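Local coordinates for biliverdin reductase (Synechocystis sp., PDB 5B3T), which reduces the linear tetrapyrrole biliverdin with NAD(P)H, probably to bilirubin, in the heme-degrading pathway, using a Rossmann-fold domain to hold the nucleotide, at residues Leu103-Ala108 with Leu128-Ile133; Gly151-Ala156 with Asn230-Glu235. One frame throughout, in Å; residues are numbered along the deposited sequence.

Contact 1 (Leu103-Ala108 with Leu128-Ile133); sequences LEYPLA and LHVEHI
Three backbone hydrogen bonds pair L103-Y105 with H129-E131 in parallel. L103 N gives its proton to H129 O at 2.8 Å, L103 O accepts from E131 N, and Y105 N reaches E131 O at 2.8 Å; all three donors lie nearly along the C=O axes. A fourth bond comes from a side chain. E104 has CG anti to the backbone N (chi1 -175°) and bends at chi2 (72°), which brings OE2 to I133 N at 2.8 Å through its syn lone pair. The same oxygen also accepts from E134 N, so two amides grip it just where strand 128-131 has ended. An alanine here would remove the carboxylate and would probably leave the backbone at I133 and E134 less firmly held. Strands 100-104 and 128-131 belong to one beta-alpha-beta unit of the Rossmann fold, with helix 111-124 as the crossover. Apolar contacts fill the side of the sheet bearing L103 and V130: L103 CD1 meets L128 CD1 and V130 CG2, each at 3.7 Å, and the L107 side chain crosses that of V130 at about a right angle, its CD1 meeting V130 CG2. Among the rings, Y105 CB sits over one face of the H132 imidazole, a CH-pi contact 4.1 Å from its centroid, while V130 CG1 lies at the edge of the phenol ring. H132 ND1 is bonded to S187 OG. Y105 belongs to the NADP(+) site, empty in this apo model, and a cis peptide joins it to P106.

Contact 2 (Gly151-Ala156 with Asn230-Glu235); sequences GEVFYA and NGLKAE
Strands 153-156 and 233-235 run parallel, their axes 4.9 Å apart at closest and 19° from alignment, with Y155 opposite K233 and A156 opposite A234. A156 carries two of the backbone bonds: its N donates to K233 O and its O accepts from E235 N at 2.9 Å, both within the carbonyl planes. The third, K233 N to F154 O, is straight at hydrogen (175°) but arrives from above the carbonyl plane. One water spans F154 O and G231 O, and another spans V153 O and N230 O, extending the pairing where the backbones separate. Y155 has CG anti to the backbone N (chi1 -171°), so K233 O lies at the edge of its ring, 3.4 Å from Y155 CD1, and its hydroxyl donates to E235 OE2 at 2.6 Å. Ring and carboxylate planes are perpendicular, and OH meets OE2 from above the carboxylate plane. E235 OE1 forms a salt bridge with R157, which is likely to favour the ionised carboxylate. On the side of the sheet bearing A156, L232 CD1 lies 3.4 Å from Y155 N and 3.8 Å from V153 CG1, with A156 CB beyond. F154 and Y155 form a classic beta bulge in strand 153-163, both facing H254. The pair lies within the mixed sheet of the C-terminal alpha/beta domain, between strands 217-228 and 248-255, while F196 of helix 193-196 packs against V153 and L232.

In the fold
From the N terminus the chain first builds the parallel Rossmann sheet, and contact 1 closes a short loop of 19 residues, mostly helix, joining its last two strands, 100-104 and 128-131. The chain then passes through helix 137-146 into the mixed sheet of the C-terminal alpha/beta domain. There contact 2 closes a longer loop of 73 residues, including strands 199-210 and 217-228, by placing strand 233-241 beside 153-163. The two loops follow in series, neither nested nor crossed. Their centres lie 26 Å apart and their nearest atoms about 14 Å apart, and each joins strands of a different sheet. Contact 1 includes a nucleotide-binding residue; contact 2 lies away from the annotated NADP(+) site.

Contact 1 (Leu103-Ala108 with Leu128-Ile133)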
loop_
_atom_site.group_PDB
_atom_site.type_symbol
_atom_site.label_atom_id
_atom_site.label_comp_id
_atom_site.label_asym_id
_atom_site.label_seq_id
_atom_site.Cartn_x
_atom_site.Cartn_y
_atom_site.Cartn_z
ATOM N N LEU A 103 -4.168 8.013 3.122
ATOM C CA LEU A 103 -4.408 6.588 2.970
ATOM C C LEU A 103 -3.091 5.839 2.853
ATOM O O LEU A 103 -2.134 6.329 2.245
ATOM C CB LEU A 103 -5.254 6.284 1.726
ATOM C CG LEU A 103 -6.703 6.757 1.628
ATOM C CD1 LEU A 103 -6.847 7.746 0.487
ATOM C CD2 LEU A 103 -7.629 5.566 1.426
ATOM N N GLU A 104 -3.048 4.655 3.451
ATOM C CA GLU A 104 -2.127 3.627 2.999
ATOM C C GLU A 104 -2.750 2.968 1.777
ATOM O O GLU A 104 -3.915 2.564 1.818
ATOM C CB GLU A 104 -1.874 2.597 4.102
ATOM C CG GLU A 104 -0.828 1.545 3.754
ATOM C CD GLU A 104 0.585 2.102 3.742
ATOM O OE1 GLU A 104 0.786 3.237 4.224
ATOM O OE2 GLU A 104 1.498 1.401 3.260
ATOM N N TYR A 105 -1.994 2.902 0.684
ATOM C CA TYR A 105 -2.477 2.301 -0.557
ATOM C C TYR A 105 -3.112 0.942 -0.250
ATOM O O TYR A 105 -2.573 0.185 0.552
ATOM C CB TYR A 105 -1.330 2.157 -1.558
ATOM C CG TYR A 105 -1.780 1.805 -2.952
ATOM C CD1 TYR A 105 -2.169 2.795 -3.846
ATOM C CD2 TYR A 105 -1.829 0.483 -3.374
ATOM C CE1 TYR A 105 -2.589 2.477 -5.121
ATOM C CE2 TYR A 105 -2.252 0.156 -4.646
ATOM C CZ TYR A 105 -2.628 1.155 -5.517
ATOM O OH TYR A 105 -3.046 0.833 -6.786
ATOM N N PRO A 106 -4.252 0.616 -0.886
ATOM C CA PRO A 106 -4.924 1.171 -2.070
ATOM C C PRO A 106 -5.647 2.502 -1.902
ATOM O O PRO A 106 -6.085 2.866 -0.809
ATOM C CB PRO A 106 -5.942 0.085 -2.411
ATOM C CG PRO A 106 -6.325 -0.456 -1.084
ATOM C CD PRO A 106 -5.063 -0.444 -0.259
ATOM N N LEU A 107 -5.779 3.212 -3.025
ATOM C CA LEU A 107 -6.554 4.445 -3.066
ATOM C C LEU A 107 -8.032 4.166 -3.319
ATOM O O LEU A 107 -8.898 4.776 -2.683
ATOM C CB LEU A 107 -5.988 5.375 -4.143
ATOM C CG LEU A 107 -6.838 6.538 -4.663
ATOM C CD1 LEU A 107 -7.167 7.519 -3.549
ATOM C CD2 LEU A 107 -6.106 7.242 -5.802
ATOM N N ALA A 108 -8.337 3.249 -4.235
ATOM C CA ALA A 108 -9.717 2.945 -4.601
ATOM C C ALA A 108 -9.730 1.628 -5.371
ATOM O O ALA A 108 -8.682 1.036 -5.649
ATOM C CB ALA A 108 -10.339 4.076 -5.423
ATOM N N LEU A 128 -5.688 15.011 -0.153
ATOM C CA LEU A 128 -5.840 13.590 -0.449
ATOM C C LEU A 128 -4.444 13.054 -0.729
ATOM O O LEU A 128 -3.883 13.304 -1.801
ATOM C CB LEU A 128 -6.774 13.343 -1.634
ATOM C CG LEU A 128 -6.900 11.876 -2.063
ATOM C CD1 LEU A 128 -7.518 11.035 -0.955
ATOM C CD2 LEU A 128 -7.713 11.755 -3.340
ATOM N N HIS A 129 -3.883 12.336 0.239
ATOM C CA HIS A 129 -2.496 11.897 0.201
ATOM C C HIS A 129 -2.444 10.388 0.376
ATOM O O HIS A 129 -3.054 9.846 1.304
ATOM C CB HIS A 129 -1.686 12.600 1.294
ATOM C CG HIS A 129 -0.265 12.140 1.392
ATOM N ND1 HIS A 129 0.652 12.328 0.383
ATOM C CD2 HIS A 129 0.398 11.512 2.393
ATOM C CE1 HIS A 129 1.819 11.830 0.755
ATOM N NE2 HIS A 129 1.691 11.329 1.970
ATOM N N VAL A 130 -1.721 9.712 -0.515
ATOM C CA VAL A 130 -1.605 8.260 -0.496
ATOM C C VAL A 130 -0.131 7.888 -0.563
ATOM O O VAL A 130 0.608 8.407 -1.409
ATOM C CB VAL A 130 -2.369 7.604 -1.663
ATOM C CG1 VAL A 130 -2.234 6.084 -1.602
ATOM C CG2 VAL A 130 -3.829 8.017 -1.650
ATOM N N GLU A 131 0.295 6.995 0.325
ATOM C CA GLU A 131 1.605 6.372 0.236
ATOM C C GLU A 131 1.451 4.863 0.363
ATOM O O GLU A 131 0.397 4.348 0.746
ATOM C CB GLU A 131 2.571 6.901 1.306
ATOM C CG GLU A 131 3.662 7.824 0.762
ATOM C CD GLU A 131 4.616 7.140 -0.217
ATOM O OE1 GLU A 131 4.543 5.904 -0.392
ATOM O OE2 GLU A 131 5.452 7.849 -0.818
ATOM N N HIS A 132 2.528 4.155 0.030
ATOM C CA HIS A 132 2.562 2.692 0.075
ATOM C C HIS A 132 3.884 2.312 0.740
ATOM O O HIS A 132 4.886 2.071 0.062
ATOM C CB HIS A 132 2.427 2.098 -1.320
ATOM C CG HIS A 132 2.085 0.641 -1.330
ATOM N ND1 HIS A 132 2.106 -0.118 -2.479
ATOM C CD2 HIS A 132 1.708 -0.195 -0.332
ATOM C CE1 HIS A 132 1.758 -1.360 -2.190
ATOM N NE2 HIS A 132 1.512 -1.432 -0.894
ATOM N N ILE A 133 3.877 2.267 2.075
ATOM C CA ILE A 133 5.088 2.102 2.865
ATOM C C ILE A 133 5.092 0.789 3.636
ATOM O O ILE A 133 6.150 0.178 3.820
ATOM C CB ILE A 133 5.278 3.297 3.827
ATOM C CG1 ILE A 133 5.383 4.602 3.040
ATOM C CG2 ILE A 133 6.512 3.110 4.703
ATOM C CD1 ILE A 133 5.336 5.849 3.900
#

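Contact 2 (Gly151-Ala156 with Asn230-Glu235)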
loop_
_atom_site.group_PDB
_atom_site.type_symbol
_atom_site.label_atom_id
_atom_site.label_comp_id
_atom_site.label_asym_id
_atom_site.label_seq_id
_atom_site.Cartn_x
_atom_site.Cartn_y
_atom_site.Cartn_z
ATOM N N GLY A 151 22.696 -0.134 -14.489
ATOM C CA GLY A 151 22.504 0.082 -15.914
ATOM C C GLY A 151 21.076 -0.175 -16.370
ATOM O O GLY A 151 20.108 0.019 -15.628
ATOM N N GLU A 152 20.946 -0.619 -17.620
ATOM C CA GLU A 152 19.629 -0.876 -18.193
ATOM C C GLU A 152 19.024 -2.123 -17.565
ATOM O O GLU A 152 19.555 -3.228 -17.723
ATOM C CB GLU A 152 19.723 -1.036 -19.709
ATOM C CG GLU A 152 18.365 -1.152 -20.392
ATOM C CD GLU A 152 18.464 -1.608 -21.837
ATOM O OE1 GLU A 152 19.543 -2.092 -22.240
ATOM O OE2 GLU A 152 17.463 -1.478 -22.573
ATOM N N VAL A 153 17.908 -1.950 -16.863
ATOM C CA VAL A 153 17.212 -3.066 -16.232
ATOM C C VAL A 153 16.372 -3.774 -17.288
ATOM O O VAL A 153 15.519 -3.155 -17.933
ATOM C CB VAL A 153 16.343 -2.582 -15.064
ATOM C CG1 VAL A 153 15.733 -3.766 -14.326
ATOM C CG2 VAL A 153 17.164 -1.717 -14.119
ATOM N N PHE A 154 16.614 -5.075 -17.469
ATOM C CA PHE A 154 15.937 -5.846 -18.502
ATOM C C PHE A 154 15.094 -6.997 -17.974
ATOM O O PHE A 154 14.247 -7.502 -18.718
ATOM C CB PHE A 154 16.956 -6.409 -19.509
ATOM C CG PHE A 154 18.045 -7.234 -18.879
ATOM C CD1 PHE A 154 17.854 -8.585 -18.631
ATOM C CD2 PHE A 154 19.263 -6.662 -18.545
ATOM C CE1 PHE A 154 18.854 -9.347 -18.052
ATOM C CE2 PHE A 154 20.269 -7.422 -17.967
ATOM C CZ PHE A 154 20.063 -8.764 -17.720
ATOM N N TYR A 155 15.293 -7.426 -16.730
ATOM C CA TYR A 155 14.560 -8.562 -16.190
ATOM C C TYR A 155 14.414 -8.380 -14.689
ATOM O O TYR A 155 15.410 -8.169 -13.991
ATOM C CB TYR A 155 15.279 -9.877 -16.510
ATOM C CG TYR A 155 14.504 -11.134 -16.173
ATOM C CD1 TYR A 155 13.143 -11.231 -16.434
ATOM C CD2 TYR A 155 15.144 -12.237 -15.621
ATOM C CE1 TYR A 155 12.436 -12.387 -16.133
ATOM C CE2 TYR A 155 14.449 -13.395 -15.320
ATOM C CZ TYR A 155 13.096 -13.466 -15.578
ATOM O OH TYR A 155 12.402 -14.619 -15.280
ATOM N N ALA A 156 13.178 -8.450 -14.203
ATOM C CA ALA A 156 12.897 -8.306 -12.784
ATOM C C ALA A 156 11.855 -9.334 -12.375
ATOM O O ALA A 156 10.973 -9.692 -13.160
ATOM C CB ALA A 156 12.403 -6.898 -12.434
ATOM N N ASN A 230 10.565 0.803 -21.886
ATOM C CA ASN A 230 12.004 0.850 -22.066
ATOM C C ASN A 230 12.634 -0.541 -22.086
ATOM O O ASN A 230 13.857 -0.660 -21.956
ATOM C CB ASN A 230 12.632 1.727 -20.983
ATOM C CG ASN A 230 12.026 3.117 -20.947
ATOM O OD1 ASN A 230 11.290 3.509 -21.853
ATOM N ND2 ASN A 230 12.330 3.867 -19.897
ATOM N N GLY A 231 11.823 -1.590 -22.247
ATOM C CA GLY A 231 12.301 -2.928 -22.530
ATOM C C GLY A 231 12.178 -3.917 -21.389
ATOM O O GLY A 231 12.327 -5.125 -21.622
ATOM N N LEU A 232 11.914 -3.452 -20.170
ATOM C CA LEU A 232 11.925 -4.342 -19.015
ATOM C C LEU A 232 10.819 -5.384 -19.108
ATOM O O LEU A 232 9.662 -5.061 -19.397
ATOM C CB LEU A 232 11.772 -3.540 -17.724
ATOM C CG LEU A 232 11.565 -4.364 -16.448
ATOM C CD1 LEU A 232 12.762 -5.262 -16.165
ATOM C CD2 LEU A 232 11.285 -3.458 -15.266
ATOM N N LYS A 233 11.186 -6.640 -18.874
ATOM C CA LYS A 233 10.233 -7.724 -18.674
ATOM C C LYS A 233 10.203 -8.056 -17.187
ATOM O O LYS A 233 11.237 -8.404 -16.606
ATOM C CB LYS A 233 10.618 -8.953 -19.494
ATOM C CG LYS A 233 9.928 -10.229 -19.043
ATOM C CD LYS A 233 8.430 -10.156 -19.279
ATOM C CE LYS A 233 7.893 -11.499 -19.724
ATOM N NZ LYS A 233 6.765 -11.371 -20.686
ATOM N N ALA A 234 9.029 -7.941 -16.575
ATOM C CA ALA A 234 8.879 -8.145 -15.143
ATOM C C ALA A 234 7.864 -9.246 -14.874
ATOM O O ALA A 234 6.838 -9.342 -15.554
ATOM C CB ALA A 234 8.446 -6.856 -14.439
ATOM N N GLU A 235 8.163 -10.074 -13.880
ATOM C CA GLU A 235 7.253 -11.099 -13.396
ATOM C C GLU A 235 6.804 -10.708 -11.996
ATOM O O GLU A 235 7.638 -10.380 -11.145
ATOM C CB GLU A 235 7.933 -12.471 -13.383
ATOM C CG GLU A 235 8.544 -12.869 -14.718
ATOM C CD GLU A 235 9.452 -14.077 -14.604
ATOM O OE1 GLU A 235 9.813 -14.443 -13.467
ATOM O OE2 GLU A 235 9.816 -14.653 -15.649
HETATM O O HOH W 1 15.355 -3.070 -20.824
HETATM O O HOH W 2 14.006 -7.221 -21.367
#